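Long-range contacts in 16S rRNA (adenine(1408)-N(1))-methyltransferase (Escherichia coli, PDB 3P2E), which methylates the N1 position of adenine 1408 in the 16S rRNA of assembled 30S subunits and so confers resistance to many aminoglycosides: residues 101-106 with 135-140; 183-188 with 209-214. One frame throughout, in Å; residues are numbered along the deposited sequence.

Contact 1 (101-106 with 135-140). With SAH (S-adenosyl-L-homocysteine), chain C.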
ATOM      1  N   ILE A 101       1.872   6.801  -0.634  1.00 14.14           N
ATOM      2  CA  ILE A 101       1.305   5.591  -1.218  1.00 15.50           C
ATOM      3  C   ILE A 101       2.363   4.510  -1.295  1.00 14.73           C
ATOM      4  O   ILE A 101       3.500   4.768  -1.684  1.00 15.38           O
ATOM      5  CB  ILE A 101       0.785   5.837  -2.658  1.00 19.32           C
ATOM      6  CG1 ILE A 101      -0.386   6.818  -2.643  1.00 23.17           C
ATOM      7  CG2 ILE A 101       0.345   4.521  -3.285  1.00 20.92           C
ATOM      8  CD1 ILE A 101      -0.001   8.250  -2.370  1.00 30.00           C
ATOM      9  N   SER A 102       1.987   3.293  -0.928  1.00 14.54           N
ATOM     10  CA  SER A 102       2.927   2.191  -0.980  1.00 13.88           C
ATOM     11  C   SER A 102       2.332   0.959  -1.644  1.00 14.06           C
ATOM     12  O   SER A 102       1.118   0.751  -1.631  1.00 13.82           O
ATOM     13  CB  SER A 102       3.389   1.818   0.431  1.00 17.52           C
ATOM     14  OG  SER A 102       2.301   1.352   1.211  1.00 21.33           O
ATOM     15  N   ILE A 103       3.208   0.176  -2.264  1.00 15.64           N
ATOM     16  CA  ILE A 103       2.849  -1.097  -2.882  1.00 14.28           C
ATOM     17  C   ILE A 103       3.985  -1.992  -2.396  1.00 14.33           C
ATOM     18  O   ILE A 103       5.135  -1.846  -2.826  1.00 13.39           O
ATOM     19  CB  ILE A 103       2.831  -1.034  -4.430  1.00 13.63           C
ATOM     20  CG1 ILE A 103       1.723  -0.083  -4.901  1.00 13.98           C
ATOM     21  CG2 ILE A 103       2.560  -2.428  -5.002  1.00 15.50           C
ATOM     22  CD1 ILE A 103       1.602   0.033  -6.421  1.00 13.97           C
ATOM     23  N   LEU A 104       3.667  -2.901  -1.476  1.00 13.26           N
ATOM     24  CA  LEU A 104       4.682  -3.770  -0.888  1.00 12.58           C
ATOM     25  C   LEU A 104       4.560  -5.234  -1.262  1.00 14.03           C
ATOM     26  O   LEU A 104       3.491  -5.828  -1.126  1.00 12.47           O
ATOM     27  CB  LEU A 104       4.625  -3.653   0.639  1.00 13.48           C
ATOM     28  CG  LEU A 104       4.556  -2.236   1.204  1.00 15.63           C
ATOM     29  CD1 LEU A 104       4.275  -2.304   2.695  1.00 15.57           C
ATOM     30  CD2 LEU A 104       5.854  -1.500   0.921  1.00 18.31           C
ATOM     31  N   PHE A 105       5.668  -5.803  -1.730  1.00 13.51           N
ATOM     32  CA  PHE A 105       5.733  -7.217  -2.105  1.00 14.03           C
ATOM     33  C   PHE A 105       4.514  -7.649  -2.911  1.00 13.80           C
ATOM     34  O   PHE A 105       3.869  -8.655  -2.590  1.00 12.97           O
ATOM     35  CB  PHE A 105       5.853  -8.062  -0.837  1.00 14.01           C
ATOM     36  CG  PHE A 105       6.833  -7.507   0.158  1.00 13.70           C
ATOM     37  CD1 PHE A 105       8.201  -7.533  -0.102  1.00 13.97           C
ATOM     38  CD2 PHE A 105       6.384  -6.913   1.330  1.00 11.11           C
ATOM     39  CE1 PHE A 105       9.113  -6.964   0.797  1.00 13.66           C
ATOM     40  CE2 PHE A 105       7.282  -6.342   2.237  1.00 13.00           C
ATOM     41  CZ  PHE A 105       8.653  -6.370   1.965  1.00 12.81           C
ATOM     42  N   PRO A 106       4.182  -6.899  -3.977  1.00 13.40           N
ATOM     43  CA  PRO A 106       3.022  -7.261  -4.790  1.00 15.80           C
ATOM     44  C   PRO A 106       3.198  -8.602  -5.495  1.00 16.42           C
ATOM     45  O   PRO A 106       4.320  -9.092  -5.665  1.00 16.68           O
ATOM     46  CB  PRO A 106       2.917  -6.096  -5.773  1.00 16.57           C
ATOM     47  CG  PRO A 106       4.357  -5.724  -5.989  1.00 14.68           C
ATOM     48  CD  PRO A 106       4.909  -5.760  -4.572  1.00 14.97           C
ATOM     49  N   PHE A 135       6.014   8.127  -2.499  1.00 15.51           N
ATOM     50  CA  PHE A 135       5.581   6.797  -2.909  1.00 15.63           C
ATOM     51  C   PHE A 135       6.714   5.814  -2.688  1.00 16.60           C
ATOM     52  O   PHE A 135       7.888   6.190  -2.656  1.00 14.27           O
ATOM     53  CB  PHE A 135       5.133   6.779  -4.379  1.00 15.03           C
ATOM     54  CG  PHE A 135       6.261   6.697  -5.371  1.00 15.07           C
ATOM     55  CD1 PHE A 135       6.733   5.463  -5.813  1.00 14.72           C
ATOM     56  CD2 PHE A 135       6.843   7.856  -5.875  1.00 16.70           C
ATOM     57  CE1 PHE A 135       7.768   5.383  -6.745  1.00 16.71           C
ATOM     58  CE2 PHE A 135       7.881   7.790  -6.808  1.00 15.95           C
ATOM     59  CZ  PHE A 135       8.344   6.550  -7.244  1.00 16.66           C
ATOM     60  N   GLU A 136       6.348   4.550  -2.516  1.00 15.39           N
ATOM     61  CA  GLU A 136       7.315   3.498  -2.288  1.00 16.90           C
ATOM     62  C   GLU A 136       6.802   2.190  -2.872  1.00 15.88           C
ATOM     63  O   GLU A 136       5.710   1.746  -2.523  1.00 16.15           O
ATOM     64  CB  GLU A 136       7.543   3.352  -0.783  1.00 25.11           C
ATOM     65  CG  GLU A 136       8.117   2.027  -0.339  1.00 32.13           C
ATOM     66  CD  GLU A 136       8.129   1.902   1.171  1.00 33.25           C
ATOM     67  OE1 GLU A 136       7.041   1.935   1.786  1.00 33.99           O
ATOM     68  OE2 GLU A 136       9.226   1.777   1.745  1.00 36.71           O
ATOM     69  N   PHE A 137       7.579   1.598  -3.779  1.00 15.81           N
ATOM     70  CA  PHE A 137       7.228   0.314  -4.391  1.00 15.97           C
ATOM     71  C   PHE A 137       8.346  -0.659  -4.030  1.00 16.02           C
ATOM     72  O   PHE A 137       9.496  -0.459  -4.426  1.00 16.53           O
ATOM     73  CB  PHE A 137       7.151   0.401  -5.926  1.00 16.17           C
ATOM     74  CG  PHE A 137       6.154   1.405  -6.456  1.00 16.35           C
ATOM     75  CD1 PHE A 137       5.045   1.792  -5.708  1.00 17.07           C
ATOM     76  CD2 PHE A 137       6.320   1.941  -7.733  1.00 19.27           C
ATOM     77  CE1 PHE A 137       4.113   2.701  -6.223  1.00 18.67           C
ATOM     78  CE2 PHE A 137       5.396   2.850  -8.258  1.00 18.26           C
ATOM     79  CZ  PHE A 137       4.291   3.229  -7.502  1.00 18.58           C
ATOM     80  N   VAL A 138       8.021  -1.704  -3.274  1.00 14.66           N
ATOM     81  CA  VAL A 138       9.023  -2.695  -2.882  1.00 13.75           C
ATOM     82  C   VAL A 138       8.658  -4.014  -3.554  1.00 14.48           C
ATOM     83  O   VAL A 138       7.609  -4.598  -3.272  1.00 13.64           O
ATOM     84  CB  VAL A 138       9.057  -2.874  -1.349  1.00 15.48           C
ATOM     85  CG1 VAL A 138      10.121  -3.895  -0.959  1.00 17.80           C
ATOM     86  CG2 VAL A 138       9.332  -1.534  -0.686  1.00 17.94           C
ATOM     87  N   THR A 139       9.528  -4.487  -4.440  1.00 15.65           N
ATOM     88  CA  THR A 139       9.248  -5.710  -5.178  1.00 16.02           C
ATOM     89  C   THR A 139      10.312  -6.795  -5.088  1.00 16.01           C
ATOM     90  O   THR A 139      11.456  -6.553  -4.700  1.00 15.98           O
ATOM     91  CB  THR A 139       9.046  -5.401  -6.677  1.00 13.78           C
ATOM     92  OG1 THR A 139      10.227  -4.773  -7.192  1.00 18.19           O
ATOM     93  CG2 THR A 139       7.865  -4.470  -6.884  1.00 15.41           C
ATOM     94  N   THR A 140       9.904  -8.001  -5.460  1.00 15.95           N
ATOM     95  CA  THR A 140      10.786  -9.156  -5.501  1.00 18.16           C
ATOM     96  C   THR A 140      10.115 -10.183  -6.408  1.00 20.44           C
ATOM     97  O   THR A 140       8.889 -10.290  -6.428  1.00 19.92           O
ATOM     98  CB  THR A 140      11.011  -9.777  -4.108  1.00 19.73           C
ATOM     99  OG1 THR A 140      11.992 -10.818  -4.213  1.00 19.45           O
ATOM    100  CG2 THR A 140       9.715 -10.357  -3.549  1.00 21.94           C
TER
HETATM  101  N   SAH C6732       1.282  -6.079   0.588  1.00 14.04           N
HETATM  102  CA  SAH C6732       1.052  -7.386   0.915  1.00 14.61           C
HETATM  103  CB  SAH C6732       1.024  -8.249  -0.349  1.00 16.50           C
HETATM  104  CG  SAH C6732       0.371  -9.598  -0.277  1.00 15.03           C
HETATM  105  SD  SAH C6732       0.345 -10.570  -1.746  1.00 18.09           S
HETATM  106  C   SAH C6732       2.108  -7.839   2.016  1.00 17.03           C
HETATM  107  O   SAH C6732       1.588  -8.671   2.631  1.00 18.93           O
HETATM  108  OXT SAH C6732       3.168  -7.416   2.136  1.00 15.88           O
HETATM  109  C5' SAH C6732      -0.190  -9.610  -3.168  1.00 15.92           C
HETATM  110  C4' SAH C6732      -1.569  -8.892  -2.795  1.00 18.07           C
HETATM  111  O4' SAH C6732      -1.788  -8.057  -3.939  1.00 19.53           O
HETATM  112  C3' SAH C6732      -2.763  -9.814  -2.653  1.00 15.96           C
HETATM  113  O3' SAH C6732      -3.408  -9.631  -1.353  1.00 18.26           O
HETATM  114  C2' SAH C6732      -3.667  -9.475  -3.894  1.00 17.56           C
HETATM  115  O2' SAH C6732      -5.059  -9.597  -3.702  1.00 14.87           O
HETATM  116  C1' SAH C6732      -3.222  -8.034  -4.226  1.00 17.48           C
HETATM  117  N9  SAH C6732      -3.437  -7.640  -5.674  1.00 17.73           N
HETATM  118  C8  SAH C6732      -3.079  -8.378  -6.811  1.00 19.19           C
HETATM  119  N7  SAH C6732      -3.452  -7.796  -7.936  1.00 20.46           N
HETATM  120  C5  SAH C6732      -4.089  -6.602  -7.459  1.00 19.57           C
HETATM  121  C6  SAH C6732      -4.692  -5.576  -8.265  1.00 20.15           C
HETATM  122  N6  SAH C6732      -4.721  -5.640  -9.617  1.00 20.59           N
HETATM  123  N1  SAH C6732      -5.235  -4.531  -7.537  1.00 19.38           N
HETATM  124  C2  SAH C6732      -5.199  -4.473  -6.138  1.00 16.59           C
HETATM  125  N3  SAH C6732      -4.612  -5.473  -5.368  1.00 16.65           N
HETATM  126  C4  SAH C6732      -4.085  -6.495  -6.118  1.00 18.29           C
HETATM  127  O   HOH W   1       6.965  -8.585  -4.990  1.00 18.65           O

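Contact 2 (183-188 with 209-214)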
ATOM      1  N   LYS A 183      16.888   1.321  -4.133  1.00 17.56           N
ATOM      2  CA  LYS A 183      17.758   0.600  -3.213  1.00 17.67           C
ATOM      3  C   LYS A 183      17.464  -0.893  -3.188  1.00 18.03           C
ATOM      4  O   LYS A 183      16.308  -1.302  -3.199  1.00 16.25           O
ATOM      5  CB  LYS A 183      17.587   1.172  -1.801  1.00 21.64           C
ATOM      6  CG  LYS A 183      18.542   0.606  -0.757  1.00 24.08           C
ATOM      7  CD  LYS A 183      18.365   1.322   0.573  1.00 24.46           C
ATOM      8  CE  LYS A 183      19.379   0.855   1.608  1.00 25.41           C
ATOM      9  NZ  LYS A 183      19.209   1.579   2.905  1.00 25.94           N
ATOM     10  N   GLU A 184      18.519  -1.702  -3.161  1.00 18.10           N
ATOM     11  CA  GLU A 184      18.353  -3.148  -3.096  1.00 20.78           C
ATOM     12  C   GLU A 184      18.398  -3.519  -1.616  1.00 21.43           C
ATOM     13  O   GLU A 184      19.378  -3.230  -0.924  1.00 22.48           O
ATOM     14  CB  GLU A 184      19.479  -3.850  -3.866  1.00 25.79           C
ATOM     15  CG  GLU A 184      19.313  -5.362  -3.964  1.00 28.97           C
ATOM     16  CD  GLU A 184      20.247  -5.988  -4.983  1.00 30.51           C
ATOM     17  OE1 GLU A 184      20.245  -7.231  -5.105  1.00 31.55           O
ATOM     18  OE2 GLU A 184      20.978  -5.238  -5.665  1.00 31.71           O
ATOM     19  N   LEU A 185      17.332  -4.150  -1.131  1.00 18.61           N
ATOM     20  CA  LEU A 185      17.236  -4.539   0.273  1.00 18.49           C
ATOM     21  C   LEU A 185      17.391  -6.050   0.451  1.00 17.47           C
ATOM     22  O   LEU A 185      17.237  -6.807  -0.506  1.00 18.32           O
ATOM     23  CB  LEU A 185      15.891  -4.066   0.834  1.00 20.26           C
ATOM     24  CG  LEU A 185      15.661  -2.554   0.701  1.00 22.53           C
ATOM     25  CD1 LEU A 185      14.185  -2.227   0.885  1.00 22.44           C
ATOM     26  CD2 LEU A 185      16.520  -1.817   1.716  1.00 23.47           C
ATOM     27  N   ASP A 186      17.692  -6.483   1.676  1.00 17.32           N
ATOM     28  CA  ASP A 186      17.882  -7.906   1.952  1.00 15.94           C
ATOM     29  C   ASP A 186      16.802  -8.545   2.819  1.00 16.14           C
ATOM     30  O   ASP A 186      15.868  -7.882   3.267  1.00 14.88           O
ATOM     31  CB  ASP A 186      19.255  -8.148   2.602  1.00 20.35           C
ATOM     32  CG  ASP A 186      19.476  -7.316   3.857  1.00 22.64           C
ATOM     33  OD1 ASP A 186      18.495  -6.974   4.549  1.00 24.56           O
ATOM     34  OD2 ASP A 186      20.650  -7.013   4.165  1.00 26.71           O
ATOM     35  N   ASN A 187      16.931  -9.850   3.045  1.00 16.21           N
ATOM     36  CA  ASN A 187      15.961 -10.569   3.861  1.00 15.20           C
ATOM     37  C   ASN A 187      15.824  -9.956   5.251  1.00 16.52           C
ATOM     38  O   ASN A 187      14.717  -9.833   5.766  1.00 15.54           O
ATOM     39  CB  ASN A 187      16.356 -12.046   4.007  1.00 15.75           C
ATOM     40  CG  ASN A 187      16.207 -12.826   2.718  1.00 17.69           C
ATOM     41  OD1 ASN A 187      15.434 -13.789   2.642  1.00 17.39           O
ATOM     42  ND2 ASN A 187      16.951 -12.424   1.699  1.00 16.83           N
ATOM     43  N   GLU A 188      16.945  -9.575   5.861  1.00 19.25           N
ATOM     44  CA  GLU A 188      16.902  -8.996   7.202  1.00 21.27           C
ATOM     45  C   GLU A 188      15.955  -7.805   7.256  1.00 20.88           C
ATOM     46  O   GLU A 188      15.168  -7.662   8.195  1.00 21.58           O
ATOM     47  CB  GLU A 188      18.296  -8.550   7.650  1.00 27.98           C
ATOM     48  CG  GLU A 188      18.377  -8.275   9.140  1.00 33.33           C
ATOM     49  CD  GLU A 188      19.652  -7.565   9.544  1.00 36.94           C
ATOM     50  OE1 GLU A 188      20.735  -7.941   9.047  1.00 38.57           O
ATOM     51  OE2 GLU A 188      19.566  -6.632  10.371  1.00 39.97           O
ATOM     52  N   PHE A 209      15.387  -7.800  -2.878  1.00 16.89           N
ATOM     53  CA  PHE A 209      14.199  -6.958  -2.814  1.00 18.42           C
ATOM     54  C   PHE A 209      14.641  -5.597  -3.338  1.00 17.43           C
ATOM     55  O   PHE A 209      15.780  -5.178  -3.115  1.00 20.86           O
ATOM     56  CB  PHE A 209      13.704  -6.831  -1.368  1.00 15.47           C
ATOM     57  CG  PHE A 209      13.339  -8.145  -0.737  1.00 15.69           C
ATOM     58  CD1 PHE A 209      12.030  -8.619  -0.783  1.00 14.28           C
ATOM     59  CD2 PHE A 209      14.310  -8.915  -0.102  1.00 15.60           C
ATOM     60  CE1 PHE A 209      11.694  -9.842  -0.205  1.00 14.31           C
ATOM     61  CE2 PHE A 209      13.984 -10.140   0.476  1.00 15.71           C
ATOM     62  CZ  PHE A 209      12.674 -10.603   0.426  1.00 17.40           C
ATOM     63  N   PHE A 210      13.752  -4.916  -4.048  1.00 15.70           N
ATOM     64  CA  PHE A 210      14.078  -3.613  -4.608  1.00 18.35           C
ATOM     65  C   PHE A 210      13.043  -2.575  -4.230  1.00 17.69           C
ATOM     66  O   PHE A 210      11.842  -2.805  -4.368  1.00 19.41           O
ATOM     67  CB  PHE A 210      14.160  -3.710  -6.134  1.00 16.51           C
ATOM     68  CG  PHE A 210      15.181  -4.693  -6.614  1.00 20.59           C
ATOM     69  CD1 PHE A 210      16.536  -4.370  -6.602  1.00 20.56           C
ATOM     70  CD2 PHE A 210      14.793  -5.963  -7.029  1.00 19.54           C
ATOM     71  CE1 PHE A 210      17.490  -5.305  -6.995  1.00 22.23           C
ATOM     72  CE2 PHE A 210      15.741  -6.902  -7.422  1.00 22.10           C
ATOM     73  CZ  PHE A 210      17.090  -6.571  -7.404  1.00 21.02           C
ATOM     74  N   ARG A 211      13.507  -1.433  -3.738  1.00 17.00           N
ATOM     75  CA  ARG A 211      12.588  -0.367  -3.385  1.00 16.56           C
ATOM     76  C   ARG A 211      12.810   0.818  -4.295  1.00 16.83           C
ATOM     77  O   ARG A 211      13.900   1.383  -4.330  1.00 16.82           O
ATOM     78  CB  ARG A 211      12.772   0.092  -1.938  1.00 16.99           C
ATOM     79  CG  ARG A 211      11.875   1.286  -1.570  1.00 17.76           C
ATOM     80  CD  ARG A 211      12.015   1.664  -0.107  1.00 18.82           C
ATOM     81  NE  ARG A 211      13.350   2.174   0.191  1.00 18.61           N
ATOM     82  CZ  ARG A 211      13.913   2.130   1.395  1.00 18.78           C
ATOM     83  NH1 ARG A 211      13.258   1.592   2.415  1.00 19.70           N
ATOM     84  NH2 ARG A 211      15.127   2.632   1.579  1.00 19.54           N
ATOM     85  N   VAL A 212      11.776   1.167  -5.050  1.00 14.51           N
ATOM     86  CA  VAL A 212      11.821   2.328  -5.923  1.00 14.05           C
ATOM     87  C   VAL A 212      10.949   3.324  -5.170  1.00 14.26           C
ATOM     88  O   VAL A 212       9.781   3.059  -4.905  1.00 14.44           O
ATOM     89  CB  VAL A 212      11.207   2.026  -7.308  1.00 16.00           C
ATOM     90  CG1 VAL A 212      11.091   3.304  -8.119  1.00 17.46           C
ATOM     91  CG2 VAL A 212      12.081   1.029  -8.051  1.00 18.78           C
ATOM     92  N   SER A 213      11.524   4.462  -4.795  1.00 12.97           N
ATOM     93  CA  SER A 213      10.762   5.449  -4.045  1.00 13.88           C
ATOM     94  C   SER A 213      10.972   6.838  -4.618  1.00 13.25           C
ATOM     95  O   SER A 213      11.910   7.063  -5.385  1.00 14.78           O
ATOM     96  CB  SER A 213      11.176   5.420  -2.569  1.00 16.51           C
ATOM     97  OG  SER A 213      12.567   5.641  -2.416  1.00 17.92           O
ATOM     98  N   GLY A 214      10.095   7.762  -4.245  1.00 14.66           N
ATOM     99  CA  GLY A 214      10.203   9.121  -4.743  1.00 14.69           C
ATOM    100  C   GLY A 214       8.975   9.937  -4.406  1.00 15.62           C
ATOM    101  O   GLY A 214       8.306   9.676  -3.406  1.00 15.45           O
TER

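Contact 1 (101-106 with 135-140)
Two neighbouring parallel strands of the Rossmann-like methyltransferase sheet meet here, and the loop after the first one carries part of the cofactor site. Strand 101-104 and strand 135-139 run side by side, their directions 2° apart. The bonds run from E136 N to I101 O, from I103 N to E136 O, from V138 N to I103 O and from F105 N to V138 O. F105 N to V138 O is the shortest of these, at 2.8 Å, yet the least straight, as the chain is already turning off.

On one face I103 and F137 lie side by side. I103 CD1, at the end of a chain with chi2 anti, meets F137 CE1 at 3.7 Å. F135 CD1 lies 3.6 Å above the centre of the F137 ring and packs on that face. Helix 108-115 covers I103 through L110 and V114.

On the other face L104 crosses V138 and E136 obliquely. L104 CD2 does the touching, 3.8 Å from V138 CG2 and 3.7 Å from E136 OE1. S102 OG points to strand 26-31, where D30 and H28 bond it. V138 CG1 lies alongside the F105 ring, 3.7 Å from F105 CE1.

At the loop, SAH N donates to L104 O at 2.8 Å. SAH OXT lies in the plane of the F105 ring, at its edge, 3.4 Å from F105 CD2. F105 has positive phi and psi, 44° and 51°, which turns the chain away from the strand. One water donates to both P106 O and T140 O and bridges the two chains just past the paired residues. A cofactor gripped at the C-terminal ends of parallel strands is characteristic of class I SAM-dependent methyltransferases.

Contact 2 (183-188 with 209-214)
Four backbone bonds hold 183-185 against 209-211 in antiparallel pairing. K183 and R211 exchange two, from K183 N to R211 O and from R211 N to K183 O; the second is nearly straight at 171°. L185 and F209 exchange the other two. L185 N reaches F209 O at 2.7 Å, while F209 N reaches L185 O at 3.2 Å. In both, the donor stands above the carbonyl plane. E184 and F210 form the non-hydrogen-bonded pair between them.

E184 is extended, with CG anti to the backbone N. It lies alongside F210, and E184 CD comes 3.5 Å from F210 CE1. The carboxylate and ring planes are 43° apart. S208, just before the strand, bonds E184 OE1 and helps to fix the carboxylate.

The other face carries K183, L185, F209 and R211. L185 CD1 meets R211 CB at 3.9 Å and also lies over one face of the guanidinium, toward its rim. R211 bends at chi3, 66°, and R211 NH2 comes 3.6 Å from K183 CD. The two charged ends, K183 NZ and R211 NH2, are 4.4 Å apart, a close approach of like charges; K183 is exposed.

The two strands form the antiparallel end of the seven-stranded sheet, whose order 3-2-1-4-5-7-6 is that of class I methyltransferases. Strand 209-215 lies between 133-139 and the outer strand 178-185.

The F209 ring turns its edge to L185 O, which lies in the ring plane 3.6 Å from F209 CD2. Past L185 the chain turns into helix 187-190. D186 is its N-cap, D186 OD1 accepting from Y189 N, and the helix packs V190 on F209 and Y189 on R211. From strand 133-139, V138 also touches the R211 side chain.

Contact 1 and contact 2 lie in one seven-stranded sheet, their centres about 9 Å apart. Along the chain contact 1 closes before contact 2 opens. Their second strands, 133-139 and 209-215, are antiparallel neighbours. T139 N and F210 O, 2.9 Å apart, probably form a hydrogen bond, as do V212 N and F137 O. R211 CD packs on E136 OE2. The sheet thus runs without a break from 98-104, in its middle, to its edge at 178-185. Contact 1 lies at the buried cofactor end, whereas contact 2 is partly exposed. The side chains of F209 and F105 come within about 4 Å, which probably places F209 in a second shell around the SAH pocket.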